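Local coordinates for protein putative aminotransferase (Actinomadura melliaura, PDB 4ZWV) that probably catalyses a pyridoxal phosphate-dependent transamination, putatively of a sugar on the way to the aminopentose of the indolocarbazole AT2433, at residues 323-328 and 332-337; 75-80 and 89-94; 140-145 and 153-158; 132-137 and 283-288. All coordinates share one frame; numbering follows the deposited sequence. Where two conformers were deposited one is given.

Contact 1 (323-328 and 332-337)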
# COMPACT_ATOMS: atom_id res chain seq x y z
N ARG A 323 23.65 -2.17 1.88
CA ARG A 323 23.43 -2.20 3.34
C ARG A 323 22.72 -0.91 3.77
O ARG A 323 23.15 0.20 3.42
CB ARG A 323 24.76 -2.39 4.09
CG ARG A 323 25.84 -1.36 3.79
CD ARG A 323 27.16 -1.71 4.51
NE ARG A 323 27.09 -1.47 5.95
CZ ARG A 323 28.09 -1.73 6.78
NH1 ARG A 323 29.22 -2.25 6.31
NH2 ARG A 323 27.95 -1.49 8.08
N ASN A 324 21.61 -1.04 4.50
CA ASN A 324 20.67 0.08 4.65
C ASN A 324 21.24 1.20 5.53
O ASN A 324 20.80 2.35 5.44
CB ASN A 324 19.34 -0.37 5.27
CG ASN A 324 18.56 -1.37 4.41
OD1 ASN A 324 17.49 -1.80 4.82
ND2 ASN A 324 19.09 -1.76 3.25
N ASP A 325 22.21 0.85 6.38
CA ASP A 325 22.78 1.82 7.31
C ASP A 325 23.66 2.84 6.61
O ASP A 325 24.04 3.84 7.22
CB ASP A 325 23.56 1.10 8.44
CG ASP A 325 24.73 0.25 7.93
OD1 ASP A 325 24.64 -0.33 6.83
OD2 ASP A 325 25.75 0.16 8.66
N GLU A 326 23.97 2.62 5.33
CA GLU A 326 24.77 3.57 4.56
C GLU A 326 23.94 4.68 3.88
O GLU A 326 24.50 5.64 3.36
CB GLU A 326 25.60 2.84 3.50
CG GLU A 326 26.82 2.14 4.07
CD GLU A 326 27.72 1.52 3.01
OE1 GLU A 326 27.37 1.56 1.81
OE2 GLU A 326 28.79 0.99 3.37
N HIS A 327 22.62 4.53 3.87
CA HIS A 327 21.77 5.53 3.22
C HIS A 327 21.76 6.84 3.98
O HIS A 327 21.74 6.86 5.22
CB HIS A 327 20.35 5.00 3.08
CG HIS A 327 20.22 3.91 2.06
ND1 HIS A 327 20.69 4.04 0.77
CD2 HIS A 327 19.67 2.68 2.14
CE1 HIS A 327 20.43 2.93 0.10
NE2 HIS A 327 19.81 2.09 0.91
N SER A 328 21.76 7.95 3.24
CA SER A 328 21.91 9.24 3.90
C SER A 328 20.68 9.56 4.77
O SER A 328 20.80 10.30 5.74
CB SER A 328 22.19 10.34 2.88
OG SER A 328 21.13 10.49 1.96
N HIS A 332 22.08 9.64 10.80
CA HIS A 332 22.08 9.92 12.24
C HIS A 332 22.05 8.66 13.10
O HIS A 332 22.19 8.75 14.32
CB HIS A 332 20.89 10.83 12.60
CG HIS A 332 19.56 10.22 12.29
ND1 HIS A 332 19.13 10.00 11.00
CD2 HIS A 332 18.55 9.82 13.10
CE1 HIS A 332 17.92 9.47 11.02
NE2 HIS A 332 17.54 9.35 12.29
N LEU A 333 21.88 7.51 12.47
CA LEU A 333 21.75 6.24 13.19
C LEU A 333 22.97 5.33 13.04
O LEU A 333 22.95 4.17 13.48
CB LEU A 333 20.50 5.49 12.72
CG LEU A 333 19.17 6.23 12.88
CD1 LEU A 333 18.03 5.40 12.29
CD2 LEU A 333 18.92 6.53 14.34
N ARG A 334 24.04 5.84 12.43
CA ARG A 334 25.19 4.99 12.13
C ARG A 334 25.83 4.46 13.40
O ARG A 334 25.94 5.16 14.40
CB ARG A 334 26.22 5.74 11.31
CG ARG A 334 25.75 6.07 9.91
CD ARG A 334 26.80 5.71 8.89
NE ARG A 334 26.86 4.27 8.71
CZ ARG A 334 27.58 3.66 7.77
NH1 ARG A 334 28.30 4.37 6.92
NH2 ARG A 334 27.56 2.34 7.68
N THR A 335 26.24 3.20 13.34
CA THR A 335 26.94 2.57 14.44
C THR A 335 28.01 1.64 13.87
O THR A 335 28.02 1.35 12.68
CB THR A 335 25.97 1.78 15.34
OG1 THR A 335 26.62 1.42 16.56
CG2 THR A 335 25.51 0.53 14.64
N SER A 336 28.92 1.19 14.72
CA SER A 336 29.99 0.32 14.25
C SER A 336 29.50 -1.12 14.16
O SER A 336 29.06 -1.69 15.15
CB SER A 336 31.20 0.41 15.17
OG SER A 336 32.19 -0.53 14.77
N LEU A 337 29.59 -1.70 12.97
CA LEU A 337 29.15 -3.08 12.75
C LEU A 337 30.30 -3.86 12.12
O LEU A 337 30.31 -4.11 10.92
CB LEU A 337 27.92 -3.12 11.85
CG LEU A 337 26.71 -2.32 12.34
CD1 LEU A 337 25.61 -2.30 11.28
CD2 LEU A 337 26.17 -2.91 13.64
O HOH W 1 30.00 -0.60 10.36
O HOH W 2 26.17 1.79 10.67
O HOH W 3 29.53 1.38 5.91
O HOH W 4 20.04 11.57 8.85

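Contact 2 (75-80 and 89-94)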
# COMPACT_ATOMS: atom_id res chain seq x y z
N ASP A 75 10.93 3.24 22.13
CA ASP A 75 10.92 3.76 20.77
C ASP A 75 11.89 3.06 19.83
O ASP A 75 11.99 3.42 18.66
CB ASP A 75 11.23 5.26 20.78
CG ASP A 75 12.64 5.58 21.28
OD1 ASP A 75 13.23 4.76 22.01
OD2 ASP A 75 13.15 6.67 20.96
N GLU A 76 12.56 2.03 20.34
CA GLU A 76 13.62 1.38 19.61
C GLU A 76 13.18 0.07 18.98
O GLU A 76 12.61 -0.80 19.64
CB GLU A 76 14.79 1.13 20.57
CG GLU A 76 15.89 0.25 20.07
CD GLU A 76 16.93 0.02 21.15
OE1 GLU A 76 18.02 0.64 21.06
OE2 GLU A 76 16.66 -0.75 22.10
N VAL A 77 13.45 -0.09 17.68
CA VAL A 77 13.27 -1.39 17.05
C VAL A 77 14.65 -1.85 16.61
O VAL A 77 15.36 -1.12 15.93
CB VAL A 77 12.33 -1.34 15.84
CG1 VAL A 77 12.20 -2.74 15.22
CG2 VAL A 77 10.96 -0.82 16.26
N LEU A 78 15.02 -3.06 17.01
CA LEU A 78 16.31 -3.64 16.66
C LEU A 78 16.20 -4.36 15.32
O LEU A 78 15.29 -5.16 15.12
CB LEU A 78 16.78 -4.58 17.76
CG LEU A 78 17.11 -3.88 19.07
CD1 LEU A 78 17.10 -4.83 20.28
CD2 LEU A 78 18.46 -3.25 18.93
N SER A 79 17.12 -4.08 14.42
CA SER A 79 17.06 -4.62 13.07
C SER A 79 18.46 -4.61 12.49
O SER A 79 19.29 -3.80 12.90
CB SER A 79 16.10 -3.79 12.21
OG SER A 79 15.90 -4.36 10.93
N THR A 80 18.74 -5.50 11.55
CA THR A 80 20.03 -5.48 10.86
C THR A 80 19.90 -4.67 9.57
O THR A 80 18.81 -4.56 9.00
CB THR A 80 20.57 -6.90 10.55
OG1 THR A 80 21.99 -6.87 10.43
CG2 THR A 80 19.99 -7.44 9.25
N TRP A 89 12.53 0.66 6.46
CA TRP A 89 11.73 1.86 6.26
C TRP A 89 10.36 1.72 6.93
O TRP A 89 9.78 2.72 7.34
CB TRP A 89 11.58 2.18 4.78
CG TRP A 89 12.86 2.60 4.03
CD1 TRP A 89 12.92 2.90 2.70
CD2 TRP A 89 14.22 2.76 4.53
NE1 TRP A 89 14.20 3.23 2.32
CE2 TRP A 89 15.02 3.15 3.42
CE3 TRP A 89 14.84 2.62 5.78
CZ2 TRP A 89 16.39 3.40 3.53
CZ3 TRP A 89 16.22 2.86 5.88
CH2 TRP A 89 16.98 3.25 4.76
N ALA A 90 9.86 0.49 7.04
CA ALA A 90 8.62 0.26 7.80
C ALA A 90 8.75 0.75 9.24
O ALA A 90 7.80 1.31 9.80
CB ALA A 90 8.24 -1.22 7.77
N ILE A 91 9.93 0.56 9.83
CA ILE A 91 10.21 1.03 11.18
C ILE A 91 10.13 2.55 11.26
O ILE A 91 9.51 3.10 12.17
CB ILE A 91 11.60 0.56 11.68
CG1 ILE A 91 11.65 -0.97 11.71
CG2 ILE A 91 11.91 1.16 13.07
CD1 ILE A 91 13.07 -1.52 11.90
N LEU A 92 10.76 3.23 10.30
CA LEU A 92 10.76 4.69 10.29
C LEU A 92 9.35 5.24 10.07
O LEU A 92 8.96 6.22 10.71
CB LEU A 92 11.72 5.22 9.22
CG LEU A 92 13.17 4.77 9.41
CD1 LEU A 92 14.05 5.33 8.31
CD2 LEU A 92 13.67 5.20 10.77
N ALA A 93 8.59 4.58 9.20
CA ALA A 93 7.22 5.02 8.90
C ALA A 93 6.31 4.82 10.11
O ALA A 93 5.32 5.54 10.26
CB ALA A 93 6.66 4.27 7.69
N ASP A 94 6.68 3.87 10.97
CA ASP A 94 5.95 3.60 12.21
C ASP A 94 6.28 4.63 13.29
O ASP A 94 5.70 4.59 14.38
CB ASP A 94 6.26 2.18 12.70
CG ASP A 94 5.32 1.71 13.82
OD1 ASP A 94 4.10 1.63 13.57
OD2 ASP A 94 5.82 1.39 14.92

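Contact 3 (140-145 and 153-158)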
# COMPACT_ATOMS: atom_id res chain seq x y z
N ARG A 140 17.00 -19.95 19.87
CA ARG A 140 17.98 -19.14 20.58
C ARG A 140 17.42 -17.74 20.84
O ARG A 140 17.56 -17.19 21.94
CB ARG A 140 19.28 -19.06 19.80
CG ARG A 140 20.33 -18.25 20.52
CD ARG A 140 21.66 -18.30 19.81
NE ARG A 140 22.60 -17.40 20.47
CZ ARG A 140 23.71 -16.95 19.91
NH1 ARG A 140 24.03 -17.33 18.68
NH2 ARG A 140 24.51 -16.13 20.58
N LEU A 141 16.79 -17.19 19.81
CA LEU A 141 16.13 -15.91 19.91
C LEU A 141 15.09 -15.91 21.05
O LEU A 141 15.08 -14.99 21.87
CB LEU A 141 15.48 -15.58 18.57
CG LEU A 141 14.63 -14.32 18.51
CD1 LEU A 141 15.48 -13.09 18.83
CD2 LEU A 141 13.98 -14.21 17.15
N ALA A 142 14.27 -16.96 21.13
CA ALA A 142 13.28 -17.06 22.20
C ALA A 142 13.93 -17.07 23.59
O ALA A 142 13.41 -16.46 24.53
CB ALA A 142 12.41 -18.30 22.02
N GLY A 143 15.08 -17.74 23.73
CA GLY A 143 15.80 -17.74 24.99
C GLY A 143 16.32 -16.37 25.38
O GLY A 143 16.30 -15.97 26.55
N ILE A 144 16.81 -15.63 24.39
CA ILE A 144 17.26 -14.26 24.60
C ILE A 144 16.12 -13.41 25.14
O ILE A 144 16.31 -12.64 26.09
CB ILE A 144 17.81 -13.67 23.29
CG1 ILE A 144 19.15 -14.33 22.97
CG2 ILE A 144 17.96 -12.15 23.41
CD1 ILE A 144 19.64 -14.08 21.54
N LEU A 145 14.94 -13.59 24.57
CA LEU A 145 13.76 -12.84 25.00
C LEU A 145 13.28 -13.29 26.38
O LEU A 145 12.76 -12.47 27.14
CB LEU A 145 12.65 -12.98 23.97
CG LEU A 145 12.97 -12.15 22.73
CD1 LEU A 145 11.88 -12.40 21.75
CD2 LEU A 145 13.07 -10.67 23.07
N GLY A 153 10.86 -6.99 32.61
CA GLY A 153 9.44 -7.21 32.84
C GLY A 153 8.60 -7.24 31.57
O GLY A 153 7.66 -8.02 31.46
N PHE A 154 9.02 -6.49 30.55
CA PHE A 154 8.34 -6.58 29.27
C PHE A 154 9.14 -7.50 28.38
O PHE A 154 10.35 -7.68 28.54
CB PHE A 154 8.18 -5.18 28.65
CG PHE A 154 9.48 -4.49 28.32
CD1 PHE A 154 10.19 -4.80 27.16
CD2 PHE A 154 9.98 -3.49 29.15
CE1 PHE A 154 11.39 -4.16 26.87
CE2 PHE A 154 11.18 -2.84 28.85
CZ PHE A 154 11.87 -3.18 27.71
N ARG A 155 8.44 -8.10 27.43
CA ARG A 155 9.07 -9.00 26.47
C ARG A 155 8.93 -8.38 25.10
O ARG A 155 7.82 -8.31 24.57
CB ARG A 155 8.40 -10.38 26.52
CG ARG A 155 9.08 -11.42 25.65
CD ARG A 155 8.23 -12.68 25.53
NE ARG A 155 8.93 -13.73 24.79
CZ ARG A 155 9.73 -14.63 25.36
NH1 ARG A 155 9.91 -14.61 26.67
NH2 ARG A 155 10.33 -15.55 24.62
N PRO A 156 10.04 -7.92 24.51
CA PRO A 156 9.94 -7.32 23.17
C PRO A 156 9.36 -8.30 22.16
O PRO A 156 9.73 -9.47 22.17
CB PRO A 156 11.39 -6.97 22.82
CG PRO A 156 12.10 -6.91 24.13
CD PRO A 156 11.42 -7.91 25.02
N ALA A 157 8.47 -7.81 21.31
CA ALA A 157 7.90 -8.63 20.26
C ALA A 157 8.92 -8.89 19.17
O ALA A 157 9.76 -8.04 18.89
CB ALA A 157 6.68 -7.97 19.68
N VAL A 158 8.82 -10.06 18.56
CA VAL A 158 9.60 -10.38 17.37
C VAL A 158 8.67 -10.41 16.17
O VAL A 158 7.60 -11.03 16.22
CB VAL A 158 10.32 -11.74 17.49
CG1 VAL A 158 10.90 -12.17 16.13
CG2 VAL A 158 11.41 -11.65 18.52

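Contact 4 (132-137 and 283-288)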
# COMPACT_ATOMS: atom_id res chain seq x y z
N THR A 132 17.91 -14.08 2.41
CA THR A 132 18.10 -14.94 1.23
C THR A 132 17.42 -16.30 1.35
O THR A 132 17.60 -17.16 0.49
CB THR A 132 19.61 -15.16 0.86
OG1 THR A 132 20.23 -16.06 1.78
CG2 THR A 132 20.36 -13.84 0.83
N GLY A 133 16.60 -16.47 2.38
CA GLY A 133 15.84 -17.70 2.54
C GLY A 133 16.31 -18.60 3.67
O GLY A 133 15.72 -19.66 3.91
N TYR A 134 17.36 -18.19 4.37
CA TYR A 134 17.95 -19.03 5.42
C TYR A 134 17.42 -18.64 6.79
O TYR A 134 17.55 -17.50 7.22
CB TYR A 134 19.47 -18.93 5.40
CG TYR A 134 20.15 -19.83 6.41
CD1 TYR A 134 20.05 -21.21 6.30
CD2 TYR A 134 20.88 -19.30 7.46
CE1 TYR A 134 20.67 -22.05 7.21
CE2 TYR A 134 21.51 -20.13 8.39
CZ TYR A 134 21.39 -21.50 8.26
OH TYR A 134 22.00 -22.34 9.17
N PRO A 135 16.81 -19.59 7.51
CA PRO A 135 16.20 -19.18 8.78
C PRO A 135 17.16 -18.83 9.91
O PRO A 135 18.20 -19.47 10.10
CB PRO A 135 15.35 -20.39 9.18
CG PRO A 135 15.13 -21.14 7.89
CD PRO A 135 16.42 -20.96 7.13
N VAL A 136 16.77 -17.81 10.65
CA VAL A 136 17.35 -17.44 11.93
C VAL A 136 17.15 -18.54 12.97
O VAL A 136 16.18 -19.31 12.89
CB VAL A 136 16.69 -16.11 12.43
CG1 VAL A 136 17.18 -15.68 13.79
CG2 VAL A 136 16.93 -14.99 11.40
N ASP A 137 18.07 -18.64 13.93
CA ASP A 137 17.96 -19.56 15.05
C ASP A 137 16.86 -19.10 16.02
O ASP A 137 17.14 -18.44 17.02
CB ASP A 137 19.32 -19.66 15.75
CG ASP A 137 19.37 -20.75 16.81
OD1 ASP A 137 18.32 -21.31 17.21
OD2 ASP A 137 20.51 -21.03 17.26
N LEU A 283 29.09 -20.34 2.50
CA LEU A 283 28.41 -20.21 3.78
C LEU A 283 28.03 -21.60 4.29
O LEU A 283 27.44 -22.39 3.55
CB LEU A 283 27.18 -19.31 3.66
CG LEU A 283 27.53 -17.83 3.43
CD1 LEU A 283 26.30 -17.05 3.05
CD2 LEU A 283 28.17 -17.24 4.68
N GLN A 284 28.35 -21.90 5.54
CA GLN A 284 28.01 -23.19 6.13
C GLN A 284 26.61 -23.13 6.76
O GLN A 284 26.39 -22.37 7.70
CB GLN A 284 29.05 -23.60 7.17
CG GLN A 284 30.46 -23.78 6.62
CD GLN A 284 30.57 -24.91 5.62
OE1 GLN A 284 30.99 -24.72 4.48
NE2 GLN A 284 30.18 -26.11 6.05
N ARG A 285 25.69 -23.93 6.25
CA ARG A 285 24.30 -23.91 6.72
C ARG A 285 24.03 -25.08 7.65
O ARG A 285 24.55 -26.17 7.46
CB ARG A 285 23.32 -23.94 5.54
CG ARG A 285 23.58 -22.89 4.48
CD ARG A 285 23.62 -21.49 5.06
NE ARG A 285 23.52 -20.49 4.01
CZ ARG A 285 23.47 -19.18 4.24
NH1 ARG A 285 23.51 -18.73 5.48
NH2 ARG A 285 23.37 -18.34 3.22
N SER A 286 23.19 -24.85 8.66
CA SER A 286 22.91 -25.87 9.67
C SER A 286 21.89 -26.89 9.18
O SER A 286 20.93 -26.53 8.51
CB SER A 286 22.41 -25.20 10.95
OG SER A 286 22.04 -26.17 11.91
N PRO A 287 22.08 -28.17 9.54
CA PRO A 287 21.17 -29.22 9.08
C PRO A 287 19.85 -29.28 9.86
O PRO A 287 19.04 -30.17 9.57
CB PRO A 287 21.97 -30.50 9.32
CG PRO A 287 22.83 -30.17 10.49
CD PRO A 287 23.23 -28.73 10.27
N ASP A 288 19.64 -28.38 10.81
CA ASP A 288 18.42 -28.42 11.61
C ASP A 288 17.30 -27.55 11.03
O ASP A 288 16.31 -27.31 11.70
CB ASP A 288 18.69 -27.99 13.07
CG ASP A 288 19.12 -26.54 13.19
OD1 ASP A 288 19.47 -25.92 12.16
OD2 ASP A 288 19.12 -26.01 14.31
O HOH W 5 22.94 -15.64 2.76

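Contact 1 (323-328 and 332-337)
Asp325 OD2 is gripped by three groups, Arg323 NH2, Arg334 NH2 and a water, and is the hub of a salt-bridge network that ties two parts of the loop between helices 303-312 and 338-344. Arg323 takes the carboxylate side-on, each oxygen through its syn lone pair: NE meets Asp325 OD1 at 2.8 Å, almost straight at 174°, and NH2 takes Asp325 OD2. Its bend at chi3 (-73°) turns the guanidinium edge-on to that carboxylate, nearly in one plane. Arg334, in one of its two conformers, comes across at about a right angle, its NH2 giving a weak, less certain bond to Asp325 OD2 at 3.0 Å, with the carboxylate and guanidinium planes 89° apart. The two arginine NH2 atoms then stand 3.9 Å from each other, a closeness that the shared carboxylate probably makes tolerable. Glu326, paired chiefly with Arg322, adds a long ion pair to Arg323, and its OE2 is joined to Arg334 NH2 by a water. Asp341 takes the far nitrogen of Arg323, carrying the network into helix 338-344. At the apolar border of the charges, Leu337 CD1 packs against Asp325 OD2 at 3.6 Å, while one water accepts from both Leu337 N and Arg323 NH2.

Contact 2 (75-80 and 89-94)
In the beta-alpha-beta unit of strand 76-79, helix 85-93 and strand 97-100, Ile91 of the helix packs on Val77 and Ser79 of the first strand. The unit belongs to the seven-stranded mixed sheet of the large domain, as in the fold type I pyridoxal phosphate enzymes that include this aminotransferase family. Two apart on the strand, Val77 and Ser79 both direct their CB atoms at the helix, and Ile91 points back at them. Val77 and Ile91 meet tip to tip. The closest approach is Val77 CG1 to Ile91 CD1 at 3.6 Å, and the other branches pair as well, Val77 CG2 lying 3.9 Å from Ile91 CG2. With CG1 beside its backbone N and anti to the carbonyl carbon (chi1 -61°), and the chain extended at chi2 (168°), Ile91 carries CD1 onward along the strand until it also rests on Ser79 CB, 3.8 Å away. The hydroxyl of Ser79 is bonded to Asn88 of the same helix, so methylene and oxygen are both used. Ile127 of strand 123-129 touches Val77 and Ile91 alike, and Ile98 of strand 97-100 adds to the cover of Ile91. An alanine in place of Ile91 would lack the branches that reach Val77 and Ser79 and would probably open a gap between helix and strand. Across the two segments the attraction is purely apolar; this part of the join relies on the fit of buried branches, while the polar tie is made by Asn88.

Contact 3 (140-145 and 153-158)
The guanidinium of Arg155 lies with one face against Leu145 CB, which stands 3.5 Å above its plane and toward the rim. Ala142 O meets the same group obliquely, and Arg155 NH2 gives it a weak bond of 3.2 Å with an angle of 124°, far from straight. CG anti to the backbone N (chi1 -174°) and a chain extended as far as NE carry the charge alongside the helix; the chief partners of its NH1 are Asp146 and Glu149, one and four residues beyond the segment 140-145. The guanidinium thus has acids for its charge and a methylene under one face. Deeper in, the two methyls of Leu145 divide their work. CD2 slides past the ring of Pro156, 3.8 Å from CD, whereas CD1 presses on Val158 CG2 at 3.3 Å, tighter than a usual carbon contact. One turn earlier, Leu141 reaches Val158 tip to tip, CD2 to CG1 at 3.8 Å, and touches both methyls of the valine, whereas Leu145 meets the CG2 one. These pairs pack helix 138-152 onto the strand that follows it in the beta-alpha-beta unit of strands 123-129 and 157-161. Strand 123-129 lines the same apolar layer, with Val128 touching Leu141 and Val158 and Ile126 touching Leu145, and helix 112-118 flanks it through Leu115.

Contact 4 (132-137 and 283-288)
Tyr134 and Arg285 meet ring face to side chain, joining the loop before helix 138-152 to the one between strands 280-282 and 289-290. Tyr134 has CG anti to the backbone N (chi1 -177°), which carries the ring to Arg285 and Ser286. Arg285 folds at chi2 (-55°), and this bend lays its CD over the ring centre, a CH-pi contact of 3.7 Å from CD to the centroid. The guanidinium continues over the same face, tilted 32° from the ring: its CZ forms a cation-pi contact with the centroid at 4.4 Å, and NH1 hangs above Tyr134 CD2 at 3.3 Å. The other guanidinium face is covered by Leu283 CB. Arg285 NH1 is bonded to Thr107 O, and NH2 to a water that also donates to Thr132 OG1. Beyond the ring, Tyr134 OH accepts from Ser286 N at 2.8 Å, near the ring plane and almost straight. Ser286 OG turns to Asp288 OD1, which it meets from above the carboxylate plane at 2.6 Å. A leucine in place of Tyr134 would probably leave Ser286 N without its acceptor and Arg285 without its aromatic face. Thr132 N is hydrogen-bonded to His164, a residue that binds pyridoxal phosphate, so this contact probably lies close to the cofactor pocket. One tyrosine thus serves both chemistries, its pi face receiving a cation and its hydroxyl holding a backbone N-H.

Contacts 2, 4, 3 and 1 open in that order along the chain. Contacts 2 and 3 reach the same seven-stranded mixed sheet, each packing a helix onto a strand of its own beta-alpha-beta unit, with centres about 17 Å apart. Contact 3 falls within the span of sequence bridged by contact 4, whose first segment runs up to helix 138-152; their centres are about 20 Å apart. Contact 1, late in the chain, returns to contact 2: His327 CD2 packs on Trp89 CZ2 at 3.6 Å. Contacts 2 and 3 thus seat helices on the sheet, contact 4 ties loop 283-288 to the one before helix 138-152, and contacts 1 and 2 both lie beside the second subunit.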